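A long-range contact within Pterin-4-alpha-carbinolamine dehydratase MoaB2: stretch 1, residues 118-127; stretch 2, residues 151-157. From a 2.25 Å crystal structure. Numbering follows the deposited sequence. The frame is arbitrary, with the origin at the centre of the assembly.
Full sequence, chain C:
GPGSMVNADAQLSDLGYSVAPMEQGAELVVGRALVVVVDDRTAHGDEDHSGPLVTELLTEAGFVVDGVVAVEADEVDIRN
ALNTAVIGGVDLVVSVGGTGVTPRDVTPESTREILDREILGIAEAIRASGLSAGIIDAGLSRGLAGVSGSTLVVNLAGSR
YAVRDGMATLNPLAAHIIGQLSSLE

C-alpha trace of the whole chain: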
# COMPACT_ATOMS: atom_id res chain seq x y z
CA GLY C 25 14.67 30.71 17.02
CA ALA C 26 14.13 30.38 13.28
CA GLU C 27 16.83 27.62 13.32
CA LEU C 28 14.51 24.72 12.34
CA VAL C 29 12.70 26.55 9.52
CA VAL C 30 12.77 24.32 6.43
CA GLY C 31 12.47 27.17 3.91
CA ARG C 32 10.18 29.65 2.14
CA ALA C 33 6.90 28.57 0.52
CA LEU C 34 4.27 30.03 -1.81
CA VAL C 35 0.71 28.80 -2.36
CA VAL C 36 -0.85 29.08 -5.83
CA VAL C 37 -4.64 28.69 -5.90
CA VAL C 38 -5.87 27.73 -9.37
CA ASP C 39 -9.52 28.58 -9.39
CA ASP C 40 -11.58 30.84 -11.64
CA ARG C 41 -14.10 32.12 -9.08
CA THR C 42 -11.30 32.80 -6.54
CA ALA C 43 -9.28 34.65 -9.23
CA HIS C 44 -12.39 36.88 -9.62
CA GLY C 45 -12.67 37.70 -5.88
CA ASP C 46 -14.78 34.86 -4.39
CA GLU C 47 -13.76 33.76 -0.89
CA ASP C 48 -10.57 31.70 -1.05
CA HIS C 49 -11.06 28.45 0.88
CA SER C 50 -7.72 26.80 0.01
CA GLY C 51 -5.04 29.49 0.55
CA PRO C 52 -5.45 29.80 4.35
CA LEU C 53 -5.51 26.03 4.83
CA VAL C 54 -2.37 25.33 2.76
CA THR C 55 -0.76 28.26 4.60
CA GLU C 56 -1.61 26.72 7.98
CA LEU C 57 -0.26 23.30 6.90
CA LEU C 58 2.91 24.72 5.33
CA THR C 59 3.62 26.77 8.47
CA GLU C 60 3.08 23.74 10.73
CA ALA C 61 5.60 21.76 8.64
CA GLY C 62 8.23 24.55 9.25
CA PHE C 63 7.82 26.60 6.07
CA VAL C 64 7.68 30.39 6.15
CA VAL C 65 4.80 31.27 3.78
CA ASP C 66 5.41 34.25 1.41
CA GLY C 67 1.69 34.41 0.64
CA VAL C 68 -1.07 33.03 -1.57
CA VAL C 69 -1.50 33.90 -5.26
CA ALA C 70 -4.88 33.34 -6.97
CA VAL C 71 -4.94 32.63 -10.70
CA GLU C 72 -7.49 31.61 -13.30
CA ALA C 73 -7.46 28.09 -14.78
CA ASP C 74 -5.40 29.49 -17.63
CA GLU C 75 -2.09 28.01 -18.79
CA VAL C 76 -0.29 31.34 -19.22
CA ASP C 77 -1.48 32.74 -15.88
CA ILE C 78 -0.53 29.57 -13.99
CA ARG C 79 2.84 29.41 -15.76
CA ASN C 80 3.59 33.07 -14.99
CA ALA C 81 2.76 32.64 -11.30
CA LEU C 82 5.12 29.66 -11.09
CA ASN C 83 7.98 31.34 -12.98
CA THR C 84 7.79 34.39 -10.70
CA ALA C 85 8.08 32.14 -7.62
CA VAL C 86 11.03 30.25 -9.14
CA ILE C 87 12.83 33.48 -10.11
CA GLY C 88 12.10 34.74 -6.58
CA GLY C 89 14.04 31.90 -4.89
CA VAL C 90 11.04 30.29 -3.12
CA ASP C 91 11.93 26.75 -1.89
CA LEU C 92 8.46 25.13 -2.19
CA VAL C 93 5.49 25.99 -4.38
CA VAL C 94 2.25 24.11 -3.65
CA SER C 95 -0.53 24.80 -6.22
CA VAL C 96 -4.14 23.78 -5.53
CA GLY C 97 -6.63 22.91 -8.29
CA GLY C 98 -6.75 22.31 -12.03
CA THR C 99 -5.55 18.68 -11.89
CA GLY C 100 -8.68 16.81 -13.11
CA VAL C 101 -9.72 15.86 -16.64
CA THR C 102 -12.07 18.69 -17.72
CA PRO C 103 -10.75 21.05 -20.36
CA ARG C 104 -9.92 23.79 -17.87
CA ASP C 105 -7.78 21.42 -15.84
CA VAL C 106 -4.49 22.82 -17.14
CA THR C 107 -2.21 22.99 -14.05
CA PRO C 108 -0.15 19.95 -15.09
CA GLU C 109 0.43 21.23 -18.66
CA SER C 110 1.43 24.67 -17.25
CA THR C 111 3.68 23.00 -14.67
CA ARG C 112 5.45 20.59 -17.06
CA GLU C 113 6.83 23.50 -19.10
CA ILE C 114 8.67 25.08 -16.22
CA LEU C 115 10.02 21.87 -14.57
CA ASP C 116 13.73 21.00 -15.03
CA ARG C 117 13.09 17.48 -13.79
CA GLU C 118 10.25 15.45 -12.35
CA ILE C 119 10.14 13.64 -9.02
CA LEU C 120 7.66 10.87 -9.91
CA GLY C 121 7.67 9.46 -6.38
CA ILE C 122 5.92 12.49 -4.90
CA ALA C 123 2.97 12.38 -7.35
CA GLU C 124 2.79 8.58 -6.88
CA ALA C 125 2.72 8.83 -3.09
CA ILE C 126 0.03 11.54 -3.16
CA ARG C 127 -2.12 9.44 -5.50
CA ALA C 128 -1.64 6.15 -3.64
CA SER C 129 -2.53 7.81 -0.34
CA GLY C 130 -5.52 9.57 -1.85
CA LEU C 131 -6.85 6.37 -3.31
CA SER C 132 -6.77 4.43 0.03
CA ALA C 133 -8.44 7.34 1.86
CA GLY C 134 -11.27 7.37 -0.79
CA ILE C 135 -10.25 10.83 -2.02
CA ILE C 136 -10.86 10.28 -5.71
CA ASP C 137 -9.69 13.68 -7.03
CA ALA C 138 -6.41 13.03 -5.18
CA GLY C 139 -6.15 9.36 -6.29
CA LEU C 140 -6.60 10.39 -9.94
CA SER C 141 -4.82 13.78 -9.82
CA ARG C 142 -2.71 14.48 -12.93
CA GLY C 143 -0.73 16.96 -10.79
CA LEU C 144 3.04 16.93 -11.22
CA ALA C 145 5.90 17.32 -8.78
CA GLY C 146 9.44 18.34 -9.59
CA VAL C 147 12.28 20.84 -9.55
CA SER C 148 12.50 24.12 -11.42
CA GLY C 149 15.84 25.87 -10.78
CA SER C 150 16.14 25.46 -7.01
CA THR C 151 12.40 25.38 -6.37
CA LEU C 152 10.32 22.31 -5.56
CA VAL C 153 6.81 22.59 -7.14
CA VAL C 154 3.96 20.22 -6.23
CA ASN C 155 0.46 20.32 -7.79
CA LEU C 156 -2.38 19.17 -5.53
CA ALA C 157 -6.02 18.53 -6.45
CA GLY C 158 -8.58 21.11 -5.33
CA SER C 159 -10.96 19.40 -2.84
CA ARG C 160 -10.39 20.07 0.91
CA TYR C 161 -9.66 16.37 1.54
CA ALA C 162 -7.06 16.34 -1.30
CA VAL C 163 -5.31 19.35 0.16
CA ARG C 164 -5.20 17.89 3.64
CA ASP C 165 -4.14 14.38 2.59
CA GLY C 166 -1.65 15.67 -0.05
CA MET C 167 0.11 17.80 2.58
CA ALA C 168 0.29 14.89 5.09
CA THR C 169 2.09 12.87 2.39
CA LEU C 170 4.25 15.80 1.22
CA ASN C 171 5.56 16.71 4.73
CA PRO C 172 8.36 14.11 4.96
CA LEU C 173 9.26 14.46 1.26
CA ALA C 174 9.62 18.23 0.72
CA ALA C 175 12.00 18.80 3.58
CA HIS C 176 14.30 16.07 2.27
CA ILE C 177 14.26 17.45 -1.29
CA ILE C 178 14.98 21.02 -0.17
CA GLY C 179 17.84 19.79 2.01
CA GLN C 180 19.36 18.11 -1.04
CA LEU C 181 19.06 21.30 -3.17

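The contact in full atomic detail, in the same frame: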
# COMPACT_ATOMS: atom_id res chain seq x y z
N GLU C 118 11.39 15.93 -13.09
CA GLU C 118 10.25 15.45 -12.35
C GLU C 118 10.67 14.52 -11.23
O GLU C 118 11.64 13.80 -11.37
CB GLU C 118 9.28 14.75 -13.29
CG GLU C 118 8.37 15.76 -13.95
CD GLU C 118 7.33 15.14 -14.86
OE1 GLU C 118 6.47 14.37 -14.37
OE2 GLU C 118 7.39 15.48 -16.07
N ILE C 119 9.93 14.57 -10.13
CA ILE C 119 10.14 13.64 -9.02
C ILE C 119 8.88 12.78 -8.94
O ILE C 119 7.95 13.07 -8.15
CB ILE C 119 10.41 14.42 -7.67
CG1 ILE C 119 11.63 15.34 -7.82
CG2 ILE C 119 10.69 13.45 -6.50
CD1 ILE C 119 11.77 16.38 -6.68
N LEU C 120 8.84 11.74 -9.77
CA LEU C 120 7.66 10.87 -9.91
C LEU C 120 7.14 10.34 -8.58
O LEU C 120 5.93 10.18 -8.41
CB LEU C 120 7.92 9.71 -10.91
CG LEU C 120 8.24 10.07 -12.37
CD1 LEU C 120 8.40 8.83 -13.30
CD2 LEU C 120 7.19 11.02 -12.95
N GLY C 121 8.05 10.06 -7.63
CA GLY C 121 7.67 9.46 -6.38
C GLY C 121 6.73 10.30 -5.51
O GLY C 121 5.95 9.75 -4.73
N ILE C 122 6.80 11.62 -5.64
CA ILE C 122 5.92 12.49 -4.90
C ILE C 122 4.49 12.35 -5.40
O ILE C 122 3.58 12.06 -4.62
CB ILE C 122 6.38 13.98 -4.91
CG1 ILE C 122 7.63 14.17 -4.04
CG2 ILE C 122 5.26 14.91 -4.39
CD1 ILE C 122 8.34 15.52 -4.26
N ALA C 123 4.29 12.56 -6.71
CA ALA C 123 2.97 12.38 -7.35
C ALA C 123 2.41 10.96 -7.10
O ALA C 123 1.19 10.79 -6.88
CB ALA C 123 3.04 12.68 -8.86
N GLU C 124 3.28 9.94 -7.13
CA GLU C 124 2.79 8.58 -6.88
C GLU C 124 2.33 8.40 -5.44
O GLU C 124 1.38 7.68 -5.20
CB GLU C 124 3.84 7.51 -7.20
CG GLU C 124 4.32 7.52 -8.62
CD GLU C 124 5.59 6.72 -8.81
OE1 GLU C 124 6.15 6.15 -7.82
OE2 GLU C 124 6.03 6.63 -9.97
N ALA C 125 3.04 9.02 -4.49
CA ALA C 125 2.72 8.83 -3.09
C ALA C 125 1.43 9.57 -2.78
O ALA C 125 0.60 9.05 -2.05
CB ALA C 125 3.89 9.31 -2.15
N ILE C 126 1.25 10.76 -3.36
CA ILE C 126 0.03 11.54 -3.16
C ILE C 126 -1.17 10.75 -3.71
O ILE C 126 -2.20 10.61 -3.03
CB ILE C 126 0.14 12.98 -3.79
CG1 ILE C 126 1.04 13.88 -2.90
CG2 ILE C 126 -1.25 13.62 -3.96
CD1 ILE C 126 1.69 15.03 -3.64
N ARG C 127 -1.02 10.19 -4.91
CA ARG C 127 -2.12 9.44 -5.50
C ARG C 127 -2.43 8.17 -4.73
O ARG C 127 -3.62 7.87 -4.49
CB ARG C 127 -1.88 9.13 -6.98
CG ARG C 127 -2.03 10.34 -7.93
CD ARG C 127 -2.09 9.89 -9.40
NE ARG C 127 -0.75 9.48 -9.83
CZ ARG C 127 0.16 10.31 -10.36
NH1 ARG C 127 1.36 9.85 -10.69
NH2 ARG C 127 -0.14 11.60 -10.56
N THR C 151 13.71 25.39 -6.98
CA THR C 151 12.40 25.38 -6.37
C THR C 151 11.68 24.06 -6.59
O THR C 151 11.52 23.62 -7.73
CB THR C 151 11.52 26.52 -6.93
OG1 THR C 151 12.15 27.79 -6.66
CG2 THR C 151 10.12 26.50 -6.30
N LEU C 152 11.21 23.47 -5.50
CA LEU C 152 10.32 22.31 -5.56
C LEU C 152 8.87 22.77 -5.79
O LEU C 152 8.38 23.63 -5.06
CB LEU C 152 10.45 21.44 -4.27
CG LEU C 152 9.43 20.29 -4.08
CD1 LEU C 152 9.52 19.17 -5.17
CD2 LEU C 152 9.54 19.69 -2.66
N VAL C 153 8.20 22.23 -6.80
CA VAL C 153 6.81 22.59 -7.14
C VAL C 153 5.97 21.32 -7.10
O VAL C 153 6.33 20.33 -7.71
CB VAL C 153 6.71 23.14 -8.58
CG1 VAL C 153 5.25 23.48 -8.99
CG2 VAL C 153 7.67 24.34 -8.79
N VAL C 154 4.86 21.37 -6.38
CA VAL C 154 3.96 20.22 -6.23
C VAL C 154 2.54 20.66 -6.55
O VAL C 154 2.09 21.67 -6.02
CB VAL C 154 4.06 19.64 -4.78
CG1 VAL C 154 3.08 18.44 -4.58
CG2 VAL C 154 5.53 19.20 -4.49
N ASN C 155 1.85 19.98 -7.47
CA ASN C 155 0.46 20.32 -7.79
C ASN C 155 -0.43 19.41 -6.98
O ASN C 155 -0.33 18.18 -7.08
CB ASN C 155 0.10 20.05 -9.26
CG ASN C 155 1.03 20.72 -10.29
OD1 ASN C 155 1.33 20.08 -11.29
ND2 ASN C 155 1.43 21.99 -10.10
N LEU C 156 -1.32 19.98 -6.18
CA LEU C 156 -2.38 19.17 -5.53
C LEU C 156 -3.77 19.40 -6.15
O LEU C 156 -4.06 20.49 -6.67
CB LEU C 156 -2.43 19.49 -4.03
CG LEU C 156 -1.15 19.36 -3.21
CD1 LEU C 156 -1.43 19.77 -1.74
CD2 LEU C 156 -0.60 17.95 -3.30
N ALA C 157 -4.62 18.37 -6.08
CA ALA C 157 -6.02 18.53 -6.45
C ALA C 157 -6.74 19.54 -5.55
O ALA C 157 -6.25 19.89 -4.46
CB ALA C 157 -6.76 17.17 -6.44

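Helix 120-127 lies over strand 151-156 with their N-to-C directions 27° apart and their axes 9.7 Å apart at closest approach, a spacing bridged by side chains that meet end to end. No hydrogen bond crosses between the stretches; the contact is wholly aliphatic and buries 200 Å², both sides summed. Along the strand, T151 does not reach the helix, and its OG1 is hydrogen-bonded elsewhere in the structure. L152 (chi1 t, chi2 p) points toward stretch 1, where its CD1 lies 3.9 Å from CD1 of I119, in the loop leading to the helix, and 3.9 Å from CD1 of I122, so one methyl meets two isoleucines. V153, next in the strand's alternation, is out of reach. V154 again points toward the helix: its CG1 sits 4.2 Å from I122 CG2 and 3.8 Å from I126 CD1, bridging residues one helical turn apart. The backbone hydrogen bond from I126 N to I122 O (3.0 Å) spans that turn. N155 points sideways, its amide satisfied elsewhere. L156 also leaves its CA sideways, but its m,t rotamer carries the end of the side chain nearer, bringing CD2 to 3.7 Å from I126 CD1. A157, beyond the strand, makes no contact. With no polar partners, these pairings rest on van der Waals packing and the exclusion of water.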